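Local coordinates for protein trehalose monomycolate transport factor A (Mycolicibacterium smegmatis MC2 155, PDB 6T84) that is required for MmpL3-dependent transport of trehalose monomycolate to the mycobacterial cell wall, and for growth and cell elongation, at residues V84-L90 with E140-N144; D100-L104 with Y113-L117; W148-A152 with T168-N173. The contacts are given in a common frame with arbitrary orientation. Residues are numbered along the deposited sequence.

Contact 1: V84-L90 with E140-N144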
loop_
_atom_site.group_PDB
_atom_site.type_symbol
_atom_site.label_atom_id
_atom_site.label_comp_id
_atom_site.label_asym_id
_atom_site.label_seq_id
_atom_site.Cartn_x
_atom_site.Cartn_y
_atom_site.Cartn_z
ATOM N N VAL A 84 -0.422 -1.156 15.433
ATOM C CA VAL A 84 -0.637 0.247 15.037
ATOM C C VAL A 84 -0.877 0.314 13.530
ATOM O O VAL A 84 -0.229 -0.409 12.760
ATOM C CB VAL A 84 0.594 1.093 15.432
ATOM C CG1 VAL A 84 0.477 2.587 15.003
ATOM C CG2 VAL A 84 0.825 1.025 16.947
ATOM N N VAL A 85 -1.793 1.189 13.100
ATOM C CA VAL A 85 -2.023 1.482 11.675
ATOM C C VAL A 85 -1.591 2.911 11.415
ATOM O O VAL A 85 -2.016 3.815 12.130
ATOM C CB VAL A 85 -3.503 1.300 11.287
ATOM C CG1 VAL A 85 -3.785 1.811 9.842
ATOM C CG2 VAL A 85 -3.869 -0.150 11.401
ATOM N N VAL A 86 -0.751 3.090 10.428
ATOM C CA VAL A 86 -0.450 4.424 9.871
ATOM C C VAL A 86 -0.993 4.458 8.453
ATOM O O VAL A 86 -0.789 3.502 7.682
ATOM C CB VAL A 86 1.066 4.693 9.900
ATOM C CG1 VAL A 86 1.409 6.094 9.250
ATOM C CG2 VAL A 86 1.604 4.649 11.356
ATOM N N ASP A 87 -1.649 5.570 8.090
ATOM C CA ASP A 87 -2.205 5.776 6.751
ATOM C C ASP A 87 -1.719 7.152 6.305
ATOM O O ASP A 87 -1.961 8.152 6.992
ATOM C CB ASP A 87 -3.741 5.729 6.859
ATOM C CG ASP A 87 -4.462 5.902 5.540
ATOM O OD1 ASP A 87 -4.219 6.937 4.895
ATOM O OD2 ASP A 87 -5.308 5.034 5.182
ATOM N N LEU A 88 -1.013 7.174 5.201
ATOM C CA LEU A 88 -0.420 8.395 4.618
ATOM C C LEU A 88 -1.074 8.564 3.246
ATOM O O LEU A 88 -0.852 7.738 2.354
ATOM C CB LEU A 88 1.088 8.137 4.477
ATOM C CG LEU A 88 1.958 9.199 3.805
ATOM C CD1 LEU A 88 1.953 10.467 4.669
ATOM C CD2 LEU A 88 3.408 8.692 3.576
ATOM N N ARG A 89 -1.862 9.632 3.048
ATOM C CA ARG A 89 -2.631 9.758 1.813
ATOM C C ARG A 89 -2.616 11.202 1.335
ATOM O O ARG A 89 -2.392 12.134 2.118
ATOM C CB ARG A 89 -4.069 9.246 1.969
ATOM C CG ARG A 89 -4.839 9.945 3.033
ATOM C CD ARG A 89 -6.291 9.459 3.128
ATOM N NE ARG A 89 -6.340 8.016 3.452
ATOM C CZ ARG A 89 -7.357 7.219 3.138
ATOM N NH1 ARG A 89 -8.446 7.731 2.569
ATOM N NH2 ARG A 89 -7.324 5.900 3.423
ATOM N N LEU A 90 -2.837 11.380 0.040
ATOM C CA LEU A 90 -2.832 12.751 -0.498
ATOM C C LEU A 90 -3.888 13.588 0.223
ATOM O O LEU A 90 -4.982 13.120 0.538
ATOM C CB LEU A 90 -3.178 12.706 -1.996
ATOM C CG LEU A 90 -2.190 11.973 -2.862
ATOM C CD1 LEU A 90 -2.621 11.983 -4.332
ATOM C CD2 LEU A 90 -0.781 12.559 -2.703
ATOM N N GLU A 140 -1.137 7.194 -3.969
ATOM C CA GLU A 140 -2.193 8.049 -3.428
ATOM C C GLU A 140 -2.486 7.740 -1.971
ATOM O O GLU A 140 -2.701 8.657 -1.173
ATOM C CB GLU A 140 -3.471 7.886 -4.248
ATOM C CG GLU A 140 -3.315 8.321 -5.723
ATOM C CD GLU A 140 -4.642 8.662 -6.395
ATOM O OE1 GLU A 140 -4.609 9.421 -7.379
ATOM O OE2 GLU A 140 -5.713 8.198 -5.913
ATOM N N ILE A 141 -2.557 6.463 -1.623
ATOM C CA ILE A 141 -2.856 6.040 -0.262
ATOM C C ILE A 141 -1.836 4.956 0.065
ATOM O O ILE A 141 -1.691 3.983 -0.681
ATOM C CB ILE A 141 -4.291 5.494 -0.117
ATOM C CG1 ILE A 141 -5.367 6.525 -0.508
ATOM C CG2 ILE A 141 -4.531 5.039 1.317
ATOM C CD1 ILE A 141 -6.767 5.930 -0.554
ATOM N N MET A 142 -1.107 5.128 1.167
ATOM C CA MET A 142 -0.169 4.129 1.672
ATOM C C MET A 142 -0.547 3.849 3.111
ATOM O O MET A 142 -0.816 4.783 3.880
ATOM C CB MET A 142 1.288 4.658 1.667
ATOM C CG MET A 142 1.703 5.177 0.301
ATOM S SD MET A 142 3.438 5.626 0.318
ATOM C CE MET A 142 3.285 7.356 -0.006
ATOM N N TRP A 143 -0.534 2.568 3.513
ATOM C CA TRP A 143 -0.954 2.260 4.872
ATOM C C TRP A 143 -0.405 0.907 5.244
ATOM O O TRP A 143 0.011 0.141 4.381
ATOM C CB TRP A 143 -2.477 2.295 5.061
ATOM C CG TRP A 143 -3.234 1.095 4.477
ATOM C CD1 TRP A 143 -3.758 0.058 5.212
ATOM C CD2 TRP A 143 -3.574 0.827 3.093
ATOM N NE1 TRP A 143 -4.411 -0.828 4.363
ATOM C CE2 TRP A 143 -4.300 -0.397 3.071
ATOM C CE3 TRP A 143 -3.354 1.512 1.873
ATOM C CZ2 TRP A 143 -4.805 -0.948 1.895
ATOM C CZ3 TRP A 143 -3.819 0.947 0.712
ATOM C CH2 TRP A 143 -4.565 -0.256 0.731
ATOM N N ASN A 144 -0.402 0.620 6.531
ATOM C CA ASN A 144 -0.104 -0.735 6.954
ATOM C C ASN A 144 -1.253 -1.340 7.735
ATOM O O ASN A 144 -2.122 -0.655 8.291
ATOM C CB ASN A 144 1.148 -0.819 7.788
ATOM C CG ASN A 144 0.913 -0.265 9.187
ATOM O OD1 ASN A 144 0.784 0.979 9.388
ATOM N ND2 ASN A 144 0.840 -1.169 10.178
#

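Contact 2: D100-L104 with Y113-L117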
loop_
_atom_site.group_PDB
_atom_site.type_symbol
_atom_site.label_atom_id
_atom_site.label_comp_id
_atom_site.label_asym_id
_atom_site.label_seq_id
_atom_site.Cartn_x
_atom_site.Cartn_y
_atom_site.Cartn_z
ATOM N N ASP A 100 -11.522 4.339 14.577
ATOM C CA ASP A 100 -10.415 4.108 15.489
ATOM C C ASP A 100 -9.132 4.768 14.992
ATOM O O ASP A 100 -8.041 4.426 15.443
ATOM C CB ASP A 100 -10.186 2.617 15.742
ATOM C CG ASP A 100 -9.819 1.867 14.486
ATOM O OD1 ASP A 100 -10.007 2.445 13.391
ATOM O OD2 ASP A 100 -9.355 0.704 14.610
ATOM N N ILE A 101 -9.245 5.678 14.041
ATOM C CA ILE A 101 -8.066 6.245 13.393
ATOM C C ILE A 101 -8.266 7.751 13.257
ATOM O O ILE A 101 -9.367 8.219 12.957
ATOM C CB ILE A 101 -7.797 5.544 12.039
ATOM C CG1 ILE A 101 -6.451 6.027 11.461
ATOM C CG2 ILE A 101 -8.949 5.747 11.049
ATOM C CD1 ILE A 101 -5.925 5.194 10.295
ATOM N N TRP A 102 -7.216 8.510 13.544
ATOM C CA TRP A 102 -7.320 9.961 13.672
ATOM C C TRP A 102 -6.199 10.668 12.921
ATOM O O TRP A 102 -5.097 10.133 12.744
ATOM C CB TRP A 102 -7.234 10.378 15.138
ATOM C CG TRP A 102 -8.298 9.771 15.923
ATOM C CD1 TRP A 102 -9.595 10.194 16.009
ATOM C CD2 TRP A 102 -8.192 8.612 16.718
ATOM N NE1 TRP A 102 -10.310 9.373 16.848
ATOM C CE2 TRP A 102 -9.464 8.396 17.307
ATOM C CE3 TRP A 102 -7.131 7.769 17.055
ATOM C CZ2 TRP A 102 -9.709 7.340 18.151
ATOM C CZ3 TRP A 102 -7.390 6.709 17.909
ATOM C CH2 TRP A 102 -8.667 6.499 18.435
ATOM N N LEU A 103 -6.470 11.920 12.542
ATOM C CA LEU A 103 -5.457 12.774 11.908
ATOM C C LEU A 103 -4.329 13.109 12.880
ATOM O O LEU A 103 -4.580 13.725 13.933
ATOM C CB LEU A 103 -6.100 14.053 11.417
ATOM C CG LEU A 103 -5.180 15.088 10.747
ATOM C CD1 LEU A 103 -4.567 14.590 9.458
ATOM C CD2 LEU A 103 -6.007 16.392 10.552
ATOM N N LEU A 104 -3.097 12.733 12.519
ATOM C CA LEU A 104 -1.901 13.213 13.209
ATOM C C LEU A 104 -1.432 14.568 12.676
ATOM O O LEU A 104 -1.105 15.466 13.468
ATOM C CB LEU A 104 -0.780 12.172 13.056
ATOM C CG LEU A 104 0.585 12.612 13.637
ATOM C CD1 LEU A 104 0.510 12.878 15.147
ATOM C CD2 LEU A 104 1.734 11.655 13.307
ATOM N N TYR A 113 -2.595 9.731 9.182
ATOM C CA TYR A 113 -3.624 9.304 10.121
ATOM C C TYR A 113 -3.078 8.083 10.862
ATOM O O TYR A 113 -2.307 7.279 10.298
ATOM C CB TYR A 113 -4.936 8.910 9.380
ATOM C CG TYR A 113 -5.465 10.035 8.540
ATOM C CD1 TYR A 113 -5.007 10.212 7.229
ATOM C CD2 TYR A 113 -6.405 10.904 9.019
ATOM C CE1 TYR A 113 -5.514 11.207 6.407
ATOM C CE2 TYR A 113 -6.879 11.963 8.190
ATOM C CZ TYR A 113 -6.415 12.087 6.909
ATOM O OH TYR A 113 -6.819 13.127 6.095
ATOM N N SER A 114 -3.493 7.887 12.109
ATOM C CA SER A 114 -3.057 6.673 12.786
ATOM C C SER A 114 -4.026 6.272 13.877
ATOM O O SER A 114 -4.765 7.098 14.432
ATOM C CB SER A 114 -1.684 6.876 13.416
ATOM O OG SER A 114 -1.182 5.668 13.988
ATOM N N THR A 115 -3.983 4.980 14.201
ATOM C CA THR A 115 -4.700 4.440 15.354
ATOM C C THR A 115 -3.968 4.723 16.663
ATOM O O THR A 115 -4.548 4.506 17.729
ATOM C CB THR A 115 -4.867 2.910 15.198
ATOM O OG1 THR A 115 -3.566 2.323 15.082
ATOM C CG2 THR A 115 -5.704 2.568 14.009
ATOM N N ASN A 116 -2.712 5.207 16.626
ATOM C CA ASN A 116 -1.961 5.462 17.868
ATOM C C ASN A 116 -1.107 6.688 17.561
ATOM O O ASN A 116 -0.062 6.562 16.930
ATOM C CB ASN A 116 -1.110 4.231 18.217
ATOM C CG ASN A 116 -0.270 4.386 19.528
ATOM O OD1 ASN A 116 0.197 5.487 19.884
ATOM N ND2 ASN A 116 -0.062 3.266 20.236
ATOM N N LEU A 117 -1.585 7.858 17.964
ATOM C CA LEU A 117 -0.923 9.091 17.534
ATOM C C LEU A 117 0.498 9.170 18.080
ATOM O O LEU A 117 1.407 9.677 17.402
ATOM C CB LEU A 117 -1.743 10.309 17.967
ATOM C CG LEU A 117 -3.120 10.426 17.275
ATOM C CD1 LEU A 117 -3.830 11.734 17.740
ATOM C CD2 LEU A 117 -3.018 10.334 15.755
HETATM O O HOH W 1 -7.383 3.294 17.882
#

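Contact 3: W148-A152 with T168-N173. With SO4 (sulfate ion), chain C.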
loop_
_atom_site.group_PDB
_atom_site.type_symbol
_atom_site.label_atom_id
_atom_site.label_comp_id
_atom_site.label_asym_id
_atom_site.label_seq_id
_atom_site.Cartn_x
_atom_site.Cartn_y
_atom_site.Cartn_z
ATOM N N TRP A 148 1.248 -6.408 6.856
ATOM C CA TRP A 148 1.385 -5.969 5.472
ATOM C C TRP A 148 1.521 -4.449 5.418
ATOM O O TRP A 148 0.942 -3.750 6.246
ATOM C CB TRP A 148 0.114 -6.331 4.711
ATOM C CG TRP A 148 -0.058 -7.803 4.596
ATOM C CD1 TRP A 148 -0.696 -8.603 5.490
ATOM C CD2 TRP A 148 0.506 -8.648 3.605
ATOM N NE1 TRP A 148 -0.593 -9.901 5.102
ATOM C CE2 TRP A 148 0.128 -9.974 3.938
ATOM C CE3 TRP A 148 1.293 -8.426 2.472
ATOM C CZ2 TRP A 148 0.514 -11.088 3.174
ATOM C CZ3 TRP A 148 1.644 -9.505 1.677
ATOM C CH2 TRP A 148 1.259 -10.837 2.040
ATOM N N THR A 149 2.259 -3.956 4.447
ATOM C CA THR A 149 2.311 -2.524 4.136
ATOM C C THR A 149 1.878 -2.449 2.677
ATOM O O THR A 149 2.340 -3.250 1.839
ATOM C CB THR A 149 3.761 -2.002 4.270
ATOM O OG1 THR A 149 4.214 -2.190 5.635
ATOM C CG2 THR A 149 3.900 -0.507 3.903
ATOM N N LEU A 150 0.997 -1.472 2.366
ATOM C CA LEU A 150 0.320 -1.394 1.073
ATOM C C LEU A 150 0.383 0.005 0.479
ATOM O O LEU A 150 0.412 1.021 1.201
ATOM C CB LEU A 150 -1.164 -1.768 1.230
ATOM C CG LEU A 150 -1.412 -3.190 1.814
ATOM C CD1 LEU A 150 -1.651 -3.074 3.335
ATOM C CD2 LEU A 150 -2.576 -3.855 1.139
ATOM N N VAL A 151 0.379 0.041 -0.847
ATOM C CA VAL A 151 0.271 1.279 -1.612
ATOM C C VAL A 151 -0.843 1.109 -2.642
ATOM O O VAL A 151 -0.881 0.104 -3.365
ATOM C CB VAL A 151 1.604 1.616 -2.314
ATOM C CG1 VAL A 151 1.406 2.801 -3.332
ATOM C CG2 VAL A 151 2.768 1.839 -1.280
ATOM N N ALA A 152 -1.733 2.105 -2.734
ATOM C CA ALA A 152 -2.775 2.134 -3.742
ATOM C C ALA A 152 -2.468 3.248 -4.725
ATOM O O ALA A 152 -2.117 4.376 -4.321
ATOM C CB ALA A 152 -4.161 2.330 -3.125
ATOM N N THR A 168 8.353 2.385 -3.700
ATOM C CA THR A 168 7.656 3.190 -2.700
ATOM C C THR A 168 7.180 2.331 -1.525
ATOM O O THR A 168 7.339 2.725 -0.360
ATOM C CB THR A 168 6.500 3.906 -3.385
ATOM O OG1 THR A 168 7.063 4.766 -4.413
ATOM C CG2 THR A 168 5.738 4.841 -2.366
ATOM N N VAL A 169 6.565 1.167 -1.811
ATOM C CA VAL A 169 6.058 0.347 -0.718
ATOM C C VAL A 169 7.199 -0.160 0.146
ATOM O O VAL A 169 7.060 -0.253 1.370
ATOM C CB VAL A 169 5.103 -0.779 -1.193
ATOM C CG1 VAL A 169 5.885 -1.912 -1.834
ATOM C CG2 VAL A 169 4.308 -1.297 0.017
ATOM N N ARG A 170 8.338 -0.487 -0.479
ATOM C CA ARG A 170 9.518 -0.914 0.280
ATOM C C ARG A 170 10.013 0.208 1.177
ATOM O O ARG A 170 10.336 -0.026 2.340
ATOM C CB ARG A 170 10.620 -1.384 -0.675
ATOM C CG ARG A 170 10.226 -2.590 -1.585
ATOM C CD ARG A 170 11.316 -2.865 -2.662
ATOM N NE ARG A 170 12.533 -3.345 -2.009
ATOM C CZ ARG A 170 13.615 -3.732 -2.679
ATOM N NH1 ARG A 170 13.626 -3.639 -4.008
ATOM N NH2 ARG A 170 14.669 -4.201 -2.032
ATOM N N GLN A 171 10.073 1.427 0.656
ATOM C CA GLN A 171 10.544 2.542 1.462
ATOM C C GLN A 171 9.588 2.836 2.609
ATOM O O GLN A 171 10.028 3.124 3.729
ATOM C CB GLN A 171 10.687 3.764 0.537
ATOM C CG GLN A 171 11.884 3.667 -0.416
ATOM C CD GLN A 171 11.804 4.654 -1.604
ATOM O OE1 GLN A 171 10.713 5.109 -1.964
ATOM N NE2 GLN A 171 12.934 4.903 -2.264
ATOM N N PHE A 172 8.286 2.851 2.336
ATOM C CA PHE A 172 7.316 3.093 3.402
ATOM C C PHE A 172 7.373 1.991 4.455
ATOM O O PHE A 172 7.339 2.268 5.664
ATOM C CB PHE A 172 5.926 3.249 2.791
ATOM C CG PHE A 172 4.863 3.710 3.761
ATOM C CD1 PHE A 172 5.023 4.875 4.502
ATOM C CD2 PHE A 172 3.674 3.008 3.887
ATOM C CE1 PHE A 172 4.010 5.314 5.356
ATOM C CE2 PHE A 172 2.668 3.403 4.758
ATOM C CZ PHE A 172 2.821 4.565 5.484
ATOM N N ASN A 173 7.476 0.744 4.027
ATOM C CA ASN A 173 7.607 -0.353 4.974
ATOM C C ASN A 173 8.830 -0.186 5.859
ATOM O O ASN A 173 8.764 -0.400 7.080
ATOM C CB ASN A 173 7.684 -1.648 4.153
ATOM C CG ASN A 173 7.721 -2.853 5.038
ATOM O OD1 ASN A 173 6.781 -3.113 5.792
ATOM N ND2 ASN A 173 8.818 -3.579 4.979
HETATM S S SO4 C . -2.305 -12.060 7.814
HETATM O O1 SO4 C . -2.187 -10.894 8.706
HETATM O O2 SO4 C . -2.297 -13.281 8.626
HETATM O O3 SO4 C . -3.559 -11.998 7.059
HETATM O O4 SO4 C . -1.216 -12.220 6.917
#

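Contact 1: V84-L90 with E140-N144
A side-chain amide carries on the strand pairing where the main-chain ladder stops: Asn144 OD1 accepts from Val86 N at 2.8 Å, and Asn144 ND2 gives a hydrogen bond to Val84 O at 2.9 Å. Asn144 thus meets residues 84-86 much as a further peptide group would. Ahead of it the pairing is regular. Asn144 N donates to Val86 O (3.1 Å), Leu88 N and Met142 O lie 2.7 Å apart, Met142 N and Leu88 O 2.9 Å, and Leu90 N reaches Glu140 O at 3.0 Å. Strands 86-90 and 141-144 run antiparallel at 179°, with axes 4.6 Å apart, neighbours in the interior of the nine-stranded antiparallel sheet of this N-terminal, probably cytoplasmic, domain. Glu140 and Ile141 both face Ala152 of the next strand, forming a classic beta bulge. On one face, Leu88 CD2 touches Met142 CE at 3.8 Å, and both side chains touch Phe172 of helix 159-175. The other face holds Asp87, Arg89, Ile141 and Trp143. Here Arg89 NE and NH2 grip Asp87 OD1 and OD2, each at 2.8 Å, in a two-pronged salt bridge; Ile141 CD1 lies over one face of the guanidinium, while Arg89 NH1 bonds to Lys94 O.

Contact 2: D100-L104 with Y113-L117
This is the open end of a beta hairpin at the margin of the nine-stranded antiparallel sheet, where strand 102-107, outermost within the chain, folds back on strand 110-114. Trp102 and Ser114 form an antiparallel hydrogen-bonded pair: Trp102 N donates to Ser114 O at 3.0 Å, and Ser114 N to Trp102 O at 2.8 Å. Leu103 and Tyr113 follow as a non-hydrogen-bonded pair, their CA atoms 4.3 Å apart. On the Asp100 side of Trp102 a water donates to Asp100 O (2.8 Å) and Thr115 O (3.1 Å), bridging the two segments.

The side chains divide between the two faces. On one, Leu103 CD1 sits over the Tyr113 ring, 4.2 Å from its centroid, in a CH-pi contact, and Ile101 CG1 packs on Tyr113 CB at 3.9 Å. On the other, Leu117, the first residue of helix 117-123, reaches back with CD2 to Leu104 CB (4.0 Å) and, more loosely, to Trp102 CB (4.3 Å).

The turn into that helix is held both by its own side chains and by the neighbouring segment. Ser114 OG accepts from Asn116 N at 3.1 Å in an ST turn, while Asn116 is the N-cap, its OD1 taking the amide of Ala119. Ser114 OG is also bonded to Val85 O, and Thr115 OG1 to Val85 N, which ties the turn to the neighbouring segment. Apart from the two direct main-chain hydrogen bonds, these segments meet mainly through apolar and aromatic side chains, with a water bridging where the ladder ends.

Contact 3: W148-A152 with T168-N173
A helix packed across an antiparallel sheet makes this contact: helix 159-175 lies against strand 148-153 in the core of the domain, and the centre of the contact lies about 5 Å from the centre of the chain. The short axes approach to 8.0 Å and their directions differ by 137°, so the helix crosses the strand obliquely. Thr149 and Val151, alternate residues of the strand, point toward the helix, while Trp148 and Leu150 point away.

Val151 CG2 meets Val169 CB at 3.5 Å, and Val169 CG2 lies 3.3 Å from the carbonyl oxygen of Thr149. One turn on, Phe172 brings CD2 to 3.5 Å from Thr149 CG2, and its ring also touches Met142 of the adjoining strand. Thr149 therefore offers its methyl group to the apolar helix face and its hydroxyl to Asn173, with OG1 donating to OD1 at 2.7 Å. Val169, Phe172 and Asn173 follow the i, i+3, i+4 spacing by which a helix repeatedly presents one side to a sheet.

On the far face of the strand, Trp148 stacks edge-to-face with Trp36 and with His77, and its NE1 donates to O4 of a sulfate ion at 3.0 Å. Asn147 ND2 also binds this sulfate, which probably comes from the crystallisation liquor and is no evidence of a natural ligand.

The interface is chiefly a hydrophobic seam of valine, phenylalanine and threonine methyl, with one short hydrogen bond at the Asn173 end that gives the Thr149 hydroxyl an acceptor; Arg78 NH1 adds a weak hydrogen bond to the same hydroxyl oxygen.

In the fold
All three contacts involve the nine-stranded antiparallel sheet; contacts 1 and 2 pair its strands and contact 3 packs helix 159-175 on it. Part of its strand order is 148-153, 141-144, 86-90, 110-114, 102-107, so contact 1 lies between the other two: its centre is about 9 Å from that of contact 3 and about 10 Å from that of contact 2. Contacts 2 and 3, with centres about 18 Å apart, do not touch. Along the chain, contact 2 is nested within the loop closed by contact 1, and contact 3 follows. Pairing 86-90 with 141-144 thus joins the edge hairpin to the helix-covered centre, within the N-terminal part that suffices for interaction with MmpL3.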